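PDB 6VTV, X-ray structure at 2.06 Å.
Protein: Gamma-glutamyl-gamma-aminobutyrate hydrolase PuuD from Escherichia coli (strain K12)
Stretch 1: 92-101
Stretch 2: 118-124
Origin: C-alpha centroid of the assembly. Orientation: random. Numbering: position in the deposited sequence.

Stretch 1 (92-101) ADPGRDLLSM
Stretch 2 (118-124) CRGLQEL

Each stretch is the opening of a helix that continues later in the chain. In stretch 1 the helix runs over 94-101, with Asp93 at the N-cap: its side chain (chi1 t) accepts from the backbone in a capping bond, Arg96 N to Asp93 OD2 at 3.1 Å. In stretch 2 it runs over 119-124, after Cys118 at the N-cap. Helical phi/psi values near -62/-42 and i to i+4 bonds, such as Ser100 N to Arg96 O and Glu123 N to Arg119 O (both 2.7 Å), define the backbones. The axes approach to 10.5 Å, and their N-to-C directions differ by 58° (signed crossing angle -58°). Register is set by Ser100 and Glu123, whose CA atoms lie 6.8 Å apart. The contact buries 331 Å² in total and is predominantly polar.

Cys118 (phi/psi 55/-99, chi1 t) makes no contact with stretch 1. Arg119 points toward that stretch, with chi1 and chi2 t, chi3 -145° and chi4 -94°. Its guanidinium forms a salt bridge with Asp97 by donating two hydrogen bonds to one oxygen, NH1 to Asp97 OD1 at 2.9 Å and NH2 to Asp97 OD1 at 3.0 Å. Asp97 OD1 lies at the guanidinium edge, near its plane, as in-plane N-H donors require. The CA-to-CB bond of Asp97 points sideways, but chi1 m brings the carboxylate nearer. Over one face of the Arg119 group sits Arg96 CG, 3.5 Å from Arg119 NH1.

Gly120 has no side chain, and its N lies 4.2 Å from Arg96 NH2. Leu121 and Gln122 make no contact with stretch 1.

Glu123 (chi1 m, chi2 t, chi3 -17°) points toward stretch 1 and joins the charged groups. Arg96 (chi1 t, chi2 141°, chi3 t) meets it in a two-point salt bridge: NE donates to Glu123 OE2 at 2.7 Å and NH2 to Glu123 OE1 at 3.2 Å, the latter nearly linear at 171°. Within stretch 2, Arg119 NH1 also donates to Glu123 OE2 at 2.6 Å. This shared carboxylate helps offset the repulsion between the like charges at Arg96 NE and Arg119 NH1, 3.9 Å apart. Ser100 (chi1 m) places OG 2.7 Å from Glu123 OE2 and 2.9 Å from Arg96 O; which acceptor takes its proton is unsettled. Met101 (chi1 and chi2 m, chi3 120°) adds an apolar margin, with CE 3.5 Å from Glu123 O and 3.9 Å from Glu123 CB.

Leu124 points away and ends the stretch without contact.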

# COMPACT_ATOMS: atom_id res chain seq x y z
N ALA B 92 13.82 9.78 -10.42
CA ALA B 92 12.58 10.53 -10.35
C ALA B 92 11.40 9.58 -10.14
O ALA B 92 11.45 8.40 -10.50
CB ALA B 92 12.36 11.36 -11.61
N ASP B 93 10.34 10.11 -9.55
CA ASP B 93 9.09 9.38 -9.35
C ASP B 93 7.95 10.32 -9.69
O ASP B 93 7.29 10.87 -8.80
CB ASP B 93 8.98 8.85 -7.92
CG ASP B 93 7.82 7.87 -7.73
OD1 ASP B 93 7.82 7.15 -6.71
OD2 ASP B 93 6.92 7.82 -8.60
N PRO B 94 7.69 10.53 -10.98
CA PRO B 94 6.64 11.49 -11.37
C PRO B 94 5.26 11.13 -10.83
O PRO B 94 4.48 12.04 -10.53
CB PRO B 94 6.67 11.44 -12.91
CG PRO B 94 8.06 10.96 -13.23
CD PRO B 94 8.38 9.97 -12.15
N GLY B 95 4.96 9.84 -10.69
CA GLY B 95 3.67 9.46 -10.14
C GLY B 95 3.49 9.89 -8.70
O GLY B 95 2.44 10.41 -8.32
N ARG B 96 4.53 9.69 -7.88
CA ARG B 96 4.45 10.15 -6.49
C ARG B 96 4.38 11.67 -6.43
O ARG B 96 3.63 12.22 -5.61
CB ARG B 96 5.65 9.64 -5.69
CG ARG B 96 5.94 10.48 -4.46
CD ARG B 96 6.35 9.65 -3.26
NE ARG B 96 6.43 10.48 -2.06
CZ ARG B 96 6.87 10.06 -0.88
NH1 ARG B 96 7.27 8.81 -0.73
NH2 ARG B 96 6.90 10.89 0.15
N ASP B 97 5.15 12.36 -7.28
CA ASP B 97 5.05 13.81 -7.37
C ASP B 97 3.61 14.25 -7.60
O ASP B 97 3.10 15.15 -6.93
CB ASP B 97 5.94 14.33 -8.50
CG ASP B 97 7.40 14.38 -8.12
OD1 ASP B 97 7.74 14.05 -6.97
OD2 ASP B 97 8.22 14.74 -9.00
N LEU B 98 2.93 13.60 -8.55
CA LEU B 98 1.55 13.95 -8.87
C LEU B 98 0.65 13.76 -7.65
O LEU B 98 -0.13 14.65 -7.30
CB LEU B 98 1.06 13.10 -10.04
CG LEU B 98 -0.11 13.64 -10.85
CD1 LEU B 98 0.27 14.92 -11.59
CD2 LEU B 98 -0.60 12.58 -11.82
N LEU B 99 0.74 12.60 -7.00
CA LEU B 99 -0.11 12.32 -5.85
C LEU B 99 0.25 13.22 -4.66
O LEU B 99 -0.64 13.72 -3.97
CB LEU B 99 -0.00 10.85 -5.46
CG LEU B 99 -0.80 10.43 -4.22
CD1 LEU B 99 -2.29 10.66 -4.43
CD2 LEU B 99 -0.53 8.97 -3.85
N SER B 100 1.55 13.42 -4.42
CA SER B 100 1.98 14.22 -3.27
C SER B 100 1.50 15.66 -3.39
O SER B 100 0.95 16.22 -2.44
CB SER B 100 3.50 14.17 -3.14
OG SER B 100 3.94 12.87 -2.79
N MET B 101 1.70 16.27 -4.56
CA MET B 101 1.26 17.65 -4.75
C MET B 101 -0.24 17.78 -4.59
O MET B 101 -0.73 18.72 -3.95
CB MET B 101 1.69 18.16 -6.13
CG MET B 101 3.20 18.24 -6.34
SD MET B 101 4.03 19.28 -5.13
CE MET B 101 5.14 18.10 -4.38
N CYS B 118 11.63 13.56 5.17
CA CYS B 118 12.68 13.64 4.16
C CYS B 118 12.14 14.13 2.82
O CYS B 118 11.98 15.34 2.63
CB CYS B 118 13.37 12.28 4.01
SG CYS B 118 14.85 12.29 2.95
N ARG B 119 11.86 13.21 1.89
CA ARG B 119 11.26 13.63 0.63
C ARG B 119 9.92 14.31 0.85
O ARG B 119 9.54 15.20 0.09
CB ARG B 119 11.09 12.42 -0.30
CG ARG B 119 10.68 12.81 -1.72
CD ARG B 119 9.88 11.70 -2.38
NE ARG B 119 10.16 11.60 -3.80
CZ ARG B 119 9.44 12.20 -4.75
NH1 ARG B 119 8.40 12.95 -4.42
NH2 ARG B 119 9.77 12.05 -6.02
N GLY B 120 9.19 13.90 1.89
CA GLY B 120 7.93 14.56 2.20
C GLY B 120 8.11 16.02 2.56
O GLY B 120 7.32 16.87 2.13
N LEU B 121 9.13 16.34 3.36
CA LEU B 121 9.44 17.73 3.65
C LEU B 121 9.72 18.50 2.37
O LEU B 121 9.22 19.61 2.17
CB LEU B 121 10.63 17.83 4.61
CG LEU B 121 11.24 19.22 4.82
CD1 LEU B 121 11.66 19.42 6.27
CD2 LEU B 121 12.45 19.46 3.91
N GLN B 122 10.53 17.92 1.48
CA GLN B 122 10.81 18.55 0.20
C GLN B 122 9.55 18.67 -0.64
O GLN B 122 9.39 19.65 -1.39
CB GLN B 122 11.89 17.77 -0.54
CG GLN B 122 13.20 17.66 0.24
CD GLN B 122 14.15 16.63 -0.33
OE1 GLN B 122 13.78 15.87 -1.24
NE2 GLN B 122 15.37 16.58 0.19
N GLU B 123 8.64 17.70 -0.54
CA GLU B 123 7.34 17.83 -1.19
C GLU B 123 6.54 18.98 -0.59
O GLU B 123 5.87 19.72 -1.32
CB GLU B 123 6.57 16.51 -1.09
CG GLU B 123 7.09 15.43 -2.01
CD GLU B 123 6.53 14.06 -1.68
OE1 GLU B 123 6.00 13.88 -0.56
OE2 GLU B 123 6.62 13.15 -2.54
N LEU B 124 6.59 19.13 0.73
CA LEU B 124 5.89 20.24 1.39
C LEU B 124 6.43 21.58 0.93
O LEU B 124 5.67 22.51 0.64
CB LEU B 124 6.01 20.11 2.91
CG LEU B 124 4.75 19.85 3.73
CD1 LEU B 124 4.98 20.22 5.18
CD2 LEU B 124 3.56 20.62 3.16